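Local coordinates for protein D-alanyl-D-alanine carboxypeptidase (Streptococcus pneumoniae R6, PDB 1XP4) that probably trims the terminal D-alanine from cell-wall peptide precursors, as a serine-type D-Ala-D-Ala carboxypeptidase of the peptidase S11 family, at residues R217-L223 with F235-E241; I18-A22 with M244-T248; L97-V102 with I190-S196. All coordinates share one frame; numbering follows the deposited sequence.

In the fold
From the N terminus, strand 17-21 supplies the first half of contact 2, whose partner, strand 244-253, comes more than 220 residues later; of the three contacts it spans the longest loop and encloses the other two. Inside that loop, contact 3 opens on helix 93-103 and closes at 190-196, tying the helical region to the connection that leads back to the sheet. Contact 1 follows in series as the hairpin of strands 220-228 and 234-241, also nested within contact 2. Contacts 1 and 2 meet in the five-stranded antiparallel sheet, and Thr191 of contact 3 probably hydrogen-bonds to Asp221 of contact 1.

Contact 1. Residues R217-L223 with F235-E241; sequences RGGFDGL and FVGTTVE
Phe220 and Thr239 meet face-on within the hairpin formed by strands 220-228 and 234-241. Thr239 CB stands 3.7 Å from the centroid of the Phe220 ring and only 6° off its normal, a CH-pi contact over the middle of the face. With its OG1 anti to the backbone N (chi1 -171°), Thr239 keeps that hydroxyl near the Gly219-Phe220 peptide. Further along, Phe220 CE2 comes to the edge of the Phe235 ring, 4.3 Å from CE2 of that residue.

On the other side of the sheet, Leu223 and Val236 run side by side in the same direction, with Leu223 CD2 3.8 Å from Val236 CG1.

The backbone bonding is irregular. Leu223 N donates to Val236 O over 2.6 Å, whereas Thr238 N to Gly222 O (3.3 Å) and Asp221 N to Thr238 O (3.4 Å) are both weak.

At the open end of the hairpin a salt bridge joins Arg217 and Glu241. Arg217, bent at its second and third torsions, brings NH1 to within 2.6 Å of Glu241 OE2. The guanidinium and carboxylate planes are tilted 18° to each other, and the N-H is poorly aimed, so the hydrogen bond is weak. Second partners hold both groups: Asp272 and Ser268 take Arg217 NH2, and Ser275 pairs with Glu241 OE1.

Strand 220-228 forms one border of the five-stranded sheet and carries Lys224, the predicted substrate-binding residue, just after this segment. Helix 262-277 packs against Phe220, Phe235 and Thr239, while helix 170-183 meets Leu223, Val236 and Thr238. The short helix 188-191 also places Leu188 against Asp221, Leu223 and Thr238.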
loop_
_atom_site.group_PDB
_atom_site.type_symbol
_atom_site.label_atom_id
_atom_site.label_comp_id
_atom_site.label_asym_id
_atom_site.label_seq_id
_atom_site.Cartn_x
_atom_site.Cartn_y
_atom_site.Cartn_z
ATOM N N ARG A 217 -10.376 -10.440 -11.600
ATOM C CA ARG A 217 -9.662 -11.505 -10.905
ATOM C C ARG A 217 -10.198 -11.441 -9.474
ATOM O O ARG A 217 -9.946 -10.486 -8.738
ATOM C CB ARG A 217 -8.140 -11.268 -10.977
ATOM C CG ARG A 217 -7.296 -11.795 -9.802
ATOM C CD ARG A 217 -7.091 -13.307 -9.738
ATOM N NE ARG A 217 -6.049 -13.789 -10.643
ATOM C CZ ARG A 217 -5.281 -14.854 -10.408
ATOM N NH1 ARG A 217 -5.413 -15.550 -9.288
ATOM N NH2 ARG A 217 -4.406 -15.258 -11.313
ATOM N N GLY A 218 -10.976 -12.453 -9.110
ATOM C CA GLY A 218 -11.576 -12.504 -7.791
ATOM C C GLY A 218 -10.642 -12.195 -6.637
ATOM O O GLY A 218 -9.582 -12.812 -6.498
ATOM N N GLY A 219 -11.048 -11.239 -5.802
ATOM C CA GLY A 219 -10.250 -10.862 -4.650
ATOM C C GLY A 219 -9.699 -9.447 -4.689
ATOM O O GLY A 219 -9.534 -8.804 -3.655
ATOM N N PHE A 220 -9.433 -8.955 -5.889
ATOM C CA PHE A 220 -8.815 -7.637 -6.062
ATOM C C PHE A 220 -9.734 -6.540 -5.506
ATOM O O PHE A 220 -10.928 -6.726 -5.299
ATOM C CB PHE A 220 -8.535 -7.422 -7.569
ATOM C CG PHE A 220 -7.109 -7.764 -7.926
ATOM C CD1 PHE A 220 -6.789 -9.057 -8.304
ATOM C CD2 PHE A 220 -6.079 -6.851 -7.732
ATOM C CE1 PHE A 220 -5.464 -9.454 -8.390
ATOM C CE2 PHE A 220 -4.758 -7.260 -7.847
ATOM C CZ PHE A 220 -4.445 -8.567 -8.155
ATOM N N ASP A 221 -9.101 -5.399 -5.162
ATOM C CA ASP A 221 -9.822 -4.187 -4.721
ATOM C C ASP A 221 -8.868 -2.980 -4.675
ATOM O O ASP A 221 -9.100 -2.011 -3.979
ATOM C CB ASP A 221 -10.492 -4.396 -3.355
ATOM C CG ASP A 221 -9.539 -5.026 -2.346
ATOM O OD1 ASP A 221 -8.472 -5.475 -2.734
ATOM O OD2 ASP A 221 -9.883 -5.083 -1.173
ATOM N N GLY A 222 -7.739 -3.112 -5.387
ATOM C CA GLY A 222 -6.823 -1.962 -5.514
ATOM C C GLY A 222 -5.747 -2.233 -6.567
ATOM O O GLY A 222 -5.685 -3.301 -7.137
ATOM N N LEU A 223 -4.849 -1.242 -6.809
ATOM C CA LEU A 223 -4.703 -0.093 -5.920
ATOM C C LEU A 223 -4.572 1.225 -6.685
ATOM O O LEU A 223 -5.112 2.246 -6.294
ATOM C CB LEU A 223 -3.426 -0.310 -5.104
ATOM C CG LEU A 223 -3.329 0.628 -3.896
ATOM C CD1 LEU A 223 -4.453 0.393 -2.885
ATOM C CD2 LEU A 223 -2.020 0.462 -3.123
ATOM N N PHE A 235 1.011 -0.835 -12.765
ATOM C CA PHE A 235 -0.118 -1.037 -11.881
ATOM C C PHE A 235 0.242 -1.603 -10.511
ATOM O O PHE A 235 0.971 -2.590 -10.398
ATOM C CB PHE A 235 -1.120 -1.965 -12.567
ATOM C CG PHE A 235 -2.247 -2.403 -11.686
ATOM C CD1 PHE A 235 -3.153 -1.475 -11.182
ATOM C CD2 PHE A 235 -2.410 -3.747 -11.372
ATOM C CE1 PHE A 235 -4.212 -1.881 -10.377
ATOM C CE2 PHE A 235 -3.461 -4.168 -10.571
ATOM C CZ PHE A 235 -4.369 -3.232 -10.068
ATOM N N VAL A 236 -0.272 -0.960 -9.470
ATOM C CA VAL A 236 -0.052 -1.435 -8.119
ATOM C C VAL A 236 -1.384 -2.076 -7.785
ATOM O O VAL A 236 -2.421 -1.412 -7.846
ATOM C CB VAL A 236 0.210 -0.291 -7.103
ATOM C CG1 VAL A 236 0.421 -0.883 -5.719
ATOM C CG2 VAL A 236 1.433 0.515 -7.503
ATOM N N GLY A 237 -1.363 -3.364 -7.462
ATOM C CA GLY A 237 -2.596 -4.044 -7.127
ATOM C C GLY A 237 -2.531 -4.754 -5.793
ATOM O O GLY A 237 -1.483 -5.260 -5.406
ATOM N N THR A 238 -3.644 -4.770 -5.068
ATOM C CA THR A 238 -3.695 -5.472 -3.791
ATOM C C THR A 238 -4.856 -6.457 -3.891
ATOM O O THR A 238 -5.847 -6.196 -4.575
ATOM C CB THR A 238 -3.916 -4.511 -2.596
ATOM O OG1 THR A 238 -3.865 -5.259 -1.373
ATOM C CG2 THR A 238 -5.265 -3.818 -2.699
ATOM N N THR A 239 -4.734 -7.593 -3.220
ATOM C CA THR A 239 -5.779 -8.596 -3.293
ATOM C C THR A 239 -5.703 -9.563 -2.131
ATOM O O THR A 239 -4.671 -9.679 -1.471
ATOM C CB THR A 239 -5.651 -9.415 -4.587
ATOM O OG1 THR A 239 -6.804 -10.245 -4.749
ATOM C CG2 THR A 239 -4.424 -10.308 -4.521
ATOM N N VAL A 240 -6.809 -10.251 -1.877
ATOM C CA VAL A 240 -6.848 -11.247 -0.823
ATOM C C VAL A 240 -7.112 -12.561 -1.524
ATOM O O VAL A 240 -8.243 -12.840 -1.917
ATOM C CB VAL A 240 -7.982 -11.005 0.195
ATOM C CG1 VAL A 240 -7.968 -12.111 1.241
ATOM C CG2 VAL A 240 -7.812 -9.652 0.864
ATOM N N GLU A 241 -6.060 -13.355 -1.692
ATOM C CA GLU A 241 -6.181 -14.641 -2.356
ATOM C C GLU A 241 -5.775 -15.740 -1.388
ATOM O O GLU A 241 -4.703 -15.683 -0.792
ATOM C CB GLU A 241 -5.296 -14.673 -3.600
ATOM C CG GLU A 241 -5.962 -15.289 -4.806
ATOM C CD GLU A 241 -5.165 -15.069 -6.075
ATOM O OE1 GLU A 241 -4.064 -15.639 -6.187
ATOM O OE2 GLU A 241 -5.632 -14.320 -6.960
#

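Contact 2. Residues I18-A22 with M244-T248; sequences IAVEA and MRVIT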
loop_
_atom_site.group_PDB
_atom_site.type_symbol
_atom_site.label_atom_id
_atom_site.label_comp_id
_atom_site.label_asym_id
_atom_site.label_seq_id
_atom_site.Cartn_x
_atom_site.Cartn_y
_atom_site.Cartn_z
ATOM N N ILE A 18 7.636 -6.307 -7.865
ATOM C CA ILE A 18 7.849 -6.879 -6.544
ATOM C C ILE A 18 6.482 -7.176 -5.954
ATOM O O ILE A 18 5.516 -6.453 -6.202
ATOM C CB ILE A 18 8.597 -5.917 -5.590
ATOM C CG1 ILE A 18 9.024 -6.674 -4.328
ATOM C CG2 ILE A 18 7.693 -4.745 -5.204
ATOM C CD1 ILE A 18 9.912 -5.877 -3.391
ATOM N N ALA A 19 6.405 -8.245 -5.175
ATOM C CA ALA A 19 5.161 -8.640 -4.544
ATOM C C ALA A 19 5.429 -8.876 -3.066
ATOM O O ALA A 19 6.431 -9.496 -2.710
ATOM C CB ALA A 19 4.643 -9.912 -5.194
ATOM N N VAL A 20 4.551 -8.384 -2.201
ATOM C CA VAL A 20 4.742 -8.591 -0.765
ATOM C C VAL A 20 3.453 -8.924 -0.037
ATOM O O VAL A 20 2.369 -8.533 -0.468
ATOM C CB VAL A 20 5.366 -7.355 -0.076
ATOM C CG1 VAL A 20 6.738 -7.106 -0.637
ATOM C CG2 VAL A 20 4.477 -6.137 -0.263
ATOM N N GLU A 21 3.575 -9.667 1.058
ATOM C CA GLU A 21 2.407 -10.010 1.854
ATOM C C GLU A 21 2.196 -8.752 2.676
ATOM O O GLU A 21 3.045 -8.378 3.475
ATOM C CB GLU A 21 2.705 -11.213 2.740
ATOM C CG GLU A 21 1.506 -11.755 3.487
ATOM C CD GLU A 21 1.199 -10.965 4.734
ATOM O OE1 GLU A 21 2.126 -10.779 5.556
ATOM O OE2 GLU A 21 0.033 -10.540 4.899
ATOM N N ALA A 22 1.070 -8.087 2.452
ATOM C CA ALA A 22 0.761 -6.826 3.120
ATOM C C ALA A 22 1.136 -6.721 4.587
ATOM O O ALA A 22 1.949 -5.873 4.968
ATOM C CB ALA A 22 -0.708 -6.494 2.955
HETATM N N MSE A 244 -4.812 -14.700 2.098
HETATM C CA MSE A 244 -3.636 -13.843 2.246
HETATM C C MSE A 244 -3.679 -12.569 1.400
HETATM O O MSE A 244 -4.018 -12.605 0.212
HETATM C CB MSE A 244 -2.386 -14.660 1.900
HETATM C CG MSE A 244 -1.070 -13.897 1.880
HETATM SE SE MSE A 244 0.434 -15.091 1.510
HETATM C CE MSE A 244 0.449 -15.037 -0.416
ATOM N N ARG A 245 -3.334 -11.443 2.023
ATOM C CA ARG A 245 -3.316 -10.159 1.326
ATOM C C ARG A 245 -1.961 -9.927 0.673
ATOM O O ARG A 245 -0.914 -9.968 1.324
ATOM C CB ARG A 245 -3.614 -9.012 2.284
ATOM C CG ARG A 245 -3.636 -7.667 1.604
ATOM C CD ARG A 245 -4.843 -6.871 2.044
ATOM N NE ARG A 245 -5.533 -6.335 0.879
ATOM C CZ ARG A 245 -6.841 -6.125 0.816
ATOM N NH1 ARG A 245 -7.613 -6.402 1.861
ATOM N NH2 ARG A 245 -7.381 -5.670 -0.308
ATOM N N VAL A 246 -1.995 -9.667 -0.624
ATOM C CA VAL A 246 -0.784 -9.457 -1.382
ATOM C C VAL A 246 -0.778 -8.094 -2.030
ATOM O O VAL A 246 -1.790 -7.661 -2.582
ATOM C CB VAL A 246 -0.649 -10.512 -2.502
ATOM C CG1 VAL A 246 0.573 -10.207 -3.360
ATOM C CG2 VAL A 246 -0.551 -11.911 -1.904
ATOM N N ILE A 247 0.359 -7.412 -1.940
ATOM C CA ILE A 247 0.511 -6.121 -2.584
ATOM C C ILE A 247 1.404 -6.390 -3.775
ATOM O O ILE A 247 2.467 -6.989 -3.651
ATOM C CB ILE A 247 1.163 -5.078 -1.684
ATOM C CG1 ILE A 247 0.255 -4.791 -0.486
ATOM C CG2 ILE A 247 1.397 -3.799 -2.489
ATOM C CD1 ILE A 247 0.705 -3.610 0.351
ATOM N N THR A 248 0.940 -5.947 -4.935
ATOM C CA THR A 248 1.622 -6.158 -6.200
ATOM C C THR A 248 2.058 -4.861 -6.869
ATOM O O THR A 248 1.287 -3.900 -6.958
ATOM C CB THR A 248 0.686 -6.953 -7.150
ATOM O OG1 THR A 248 0.882 -8.353 -6.930
ATOM C CG2 THR A 248 0.941 -6.615 -8.614
#
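Val20 and Ile247 form a hydrogen-bonded pair where two antiparallel strands, far apart in sequence, join inside the five-stranded sheet; it is a case of an early strand being taken up as the neighbour of a late one. The amide of Val20 reaches Ile247 O at 2.9 Å, in the carbonyl plane, and Ile247 N returns the bond to Val20 O over 2.7 Å with an almost straight N-H (176°). On either side of this pair lie non-hydrogen-bonded ones, Ala19 with Thr248 and Glu21 with Val246. A third bond, from Ala22 N to Arg245 O at 3.0 Å, has its donor 40° out of the carbonyl plane, as the first segment leaves its strand.

Side chains divide between the two faces. On one, Val20 CG2 packs 3.8 Å from Ile247 CB, and Ile247 CG1, placed beside its own backbone N by a first torsion of -64°, extends to Ala22 CB at 4.0 Å. The methyl of Ala22 also rests against the aliphatic part of Arg245, whose guanidinium leads away to a salt bridge with Asp221, its NE bonding Thr238 OG1. On the other face, Glu21 CG lies 3.7 Å from CG of Met244, a selenomethionine in the model, while Glu21 OE1 accepts a hydrogen bond from the backbone N of Thr24, just beyond the strand.

Strand 26-31 flanks strand 17-21, and strand 234-241 flanks strand 244-253. Helix 170-183 meets Ile18 and Ile247, whereas helix 262-277 packs on Ala19, Met244, Val246 and Thr248, so helices cover the two faces.

Contact 3. Residues L97-V102 with I190-S196; sequences LEATLV and ITKKPSS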
loop_
_atom_site.group_PDB
_atom_site.type_symbol
_atom_site.label_atom_id
_atom_site.label_comp_id
_atom_site.label_asym_id
_atom_site.label_seq_id
_atom_site.Cartn_x
_atom_site.Cartn_y
_atom_site.Cartn_z
ATOM N N LEU A 97 -11.056 12.944 -3.848
ATOM C CA LEU A 97 -10.399 11.711 -3.452
ATOM C C LEU A 97 -10.892 10.570 -4.337
ATOM O O LEU A 97 -10.108 9.758 -4.830
ATOM C CB LEU A 97 -10.726 11.397 -1.998
ATOM C CG LEU A 97 -9.543 11.185 -1.062
ATOM C CD1 LEU A 97 -10.081 10.839 0.319
ATOM C CD2 LEU A 97 -8.645 10.080 -1.593
ATOM N N GLU A 98 -12.200 10.514 -4.530
ATOM C CA GLU A 98 -12.794 9.478 -5.351
ATOM C C GLU A 98 -12.312 9.671 -6.789
ATOM O O GLU A 98 -11.905 8.713 -7.444
ATOM C CB GLU A 98 -14.323 9.567 -5.270
ATOM C CG GLU A 98 -15.054 8.257 -5.533
ATOM C CD GLU A 98 -15.979 7.865 -4.389
ATOM O OE1 GLU A 98 -15.528 7.869 -3.225
ATOM O OE2 GLU A 98 -17.156 7.542 -4.651
ATOM N N ALA A 99 -12.346 10.912 -7.271
ATOM C CA ALA A 99 -11.905 11.220 -8.630
ATOM C C ALA A 99 -10.422 10.876 -8.829
ATOM O O ALA A 99 -10.025 10.384 -9.889
ATOM C CB ALA A 99 -12.150 12.685 -8.938
ATOM N N THR A 100 -9.611 11.128 -7.804
ATOM C CA THR A 100 -8.181 10.845 -7.867
ATOM C C THR A 100 -7.864 9.351 -7.955
ATOM O O THR A 100 -7.181 8.905 -8.876
ATOM C CB THR A 100 -7.434 11.423 -6.630
ATOM O OG1 THR A 100 -7.450 12.853 -6.683
ATOM C CG2 THR A 100 -5.994 10.963 -6.602
ATOM N N LEU A 101 -8.363 8.579 -6.999
ATOM C CA LEU A 101 -8.081 7.153 -6.961
ATOM C C LEU A 101 -8.788 6.300 -8.003
ATOM O O LEU A 101 -8.225 5.324 -8.492
ATOM C CB LEU A 101 -8.390 6.614 -5.567
ATOM C CG LEU A 101 -7.483 7.143 -4.454
ATOM C CD1 LEU A 101 -8.029 6.745 -3.097
ATOM C CD2 LEU A 101 -6.085 6.596 -4.652
ATOM N N VAL A 102 -10.014 6.666 -8.352
ATOM C CA VAL A 102 -10.777 5.894 -9.322
ATOM C C VAL A 102 -10.512 6.241 -10.786
ATOM O O VAL A 102 -10.401 5.349 -11.630
ATOM C CB VAL A 102 -12.286 6.037 -9.053
ATOM C CG1 VAL A 102 -13.073 5.244 -10.083
ATOM C CG2 VAL A 102 -12.605 5.564 -7.641
ATOM N N ILE A 190 -12.524 2.810 -1.598
ATOM C CA ILE A 190 -12.623 3.670 -2.761
ATOM C C ILE A 190 -12.064 2.927 -3.977
ATOM O O ILE A 190 -12.805 2.641 -4.913
ATOM C CB ILE A 190 -11.848 4.999 -2.559
ATOM C CG1 ILE A 190 -12.430 5.775 -1.374
ATOM C CG2 ILE A 190 -11.931 5.840 -3.826
ATOM C CD1 ILE A 190 -11.652 6.998 -1.001
ATOM N N THR A 191 -10.771 2.595 -3.945
ATOM C CA THR A 191 -10.101 1.894 -5.049
ATOM C C THR A 191 -10.919 0.695 -5.537
ATOM O O THR A 191 -10.919 0.342 -6.720
ATOM C CB THR A 191 -8.677 1.414 -4.625
ATOM O OG1 THR A 191 -8.778 0.496 -3.527
ATOM C CG2 THR A 191 -7.815 2.597 -4.201
ATOM N N LYS A 192 -11.622 0.091 -4.592
ATOM C CA LYS A 192 -12.486 -1.060 -4.804
ATOM C C LYS A 192 -13.569 -0.776 -5.865
ATOM O O LYS A 192 -13.776 -1.567 -6.778
ATOM C CB LYS A 192 -13.136 -1.392 -3.455
ATOM C CG LYS A 192 -13.899 -2.686 -3.324
ATOM C CD LYS A 192 -14.475 -2.754 -1.906
ATOM C CE LYS A 192 -15.119 -4.105 -1.578
ATOM N NZ LYS A 192 -14.136 -5.218 -1.460
ATOM N N LYS A 193 -14.252 0.357 -5.743
ATOM C CA LYS A 193 -15.319 0.717 -6.669
ATOM C C LYS A 193 -14.957 0.702 -8.152
ATOM O O LYS A 193 -14.017 1.368 -8.578
ATOM C CB LYS A 193 -15.850 2.105 -6.330
ATOM C CG LYS A 193 -16.374 2.251 -4.935
ATOM C CD LYS A 193 -16.814 3.678 -4.693
ATOM C CE LYS A 193 -17.317 3.860 -3.274
ATOM N NZ LYS A 193 -17.649 5.281 -3.027
ATOM N N PRO A 194 -15.708 -0.054 -8.962
ATOM C CA PRO A 194 -15.436 -0.118 -10.403
ATOM C C PRO A 194 -15.982 1.119 -11.119
ATOM O O PRO A 194 -15.666 1.381 -12.279
ATOM C CB PRO A 194 -16.127 -1.408 -10.822
ATOM C CG PRO A 194 -17.267 -1.499 -9.862
ATOM C CD PRO A 194 -16.646 -1.114 -8.557
ATOM N N SER A 195 -16.811 1.874 -10.408
ATOM C CA SER A 195 -17.396 3.116 -10.922
ATOM C C SER A 195 -18.034 3.835 -9.744
ATOM O O SER A 195 -18.486 3.203 -8.787
ATOM C CB SER A 195 -18.447 2.862 -12.029
ATOM O OG SER A 195 -19.660 2.307 -11.545
ATOM N N SER A 196 -18.053 5.158 -9.807
ATOM C CA SER A 196 -18.617 5.953 -8.734
ATOM C C SER A 196 -19.208 7.218 -9.325
ATOM O O SER A 196 -19.261 7.374 -10.547
ATOM C CB SER A 196 -17.523 6.294 -7.719
ATOM O OG SER A 196 -18.002 7.170 -6.717
#
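Ile190 enters helix 93-103 as a knob into a hole formed by Leu97, Glu98, Leu101 and Val102, a compact example of one branched side chain joining that helix to the end of the short helix 188-191. Its CG2 methyl does most of the work, 3.9 Å from Val102 CG2 and 4.0 Å from Leu101 CB. At the other branch, CD1 comes within 4.3 Å of Leu97 CD2. With chi1 -61°, CG2 is directed to Leu101 and Val102, and CG1 carries CD1 toward Leu97. Thr191 adds its CG2 methyl, 4.3 Å from Leu101 CB.

The chain then turns, with Lys193 N bonded to Ile190 O at 2.8 Å. This turn sends the extended Lys193 side chain across that of Glu98 at about a right angle. Glu98 bends at its second torsion, and its OE2 is 2.8 Å from Lys193 NZ in a salt bridge, although the placing of OE2 in the model is doubtful, so the length of the bridge should not be pressed.

Outside this shell, the helix side is backed by Val48 of helix 44-57, which touches Leu97 and Leu101, while Tyr52 of the same helix touches Ile190. Thr191 uses OG1 in a hydrogen bond with Asp221 O, tying the turn to the sheet. Ser196 belongs to a small two-stranded sheet with strand 201-204, whose Ile203 also meets Val102.

Leu101 approaches the predicted catalytic Lys44 and substrate-binding Lys224, so this apolar packing probably lies beside the predicted active site. At its margin, if the modelled bridge is right, the ammonium group of Lys193 would be expected to favour the ionised form of the buried Glu98 and may add an electrostatic tie to the van der Waals fit.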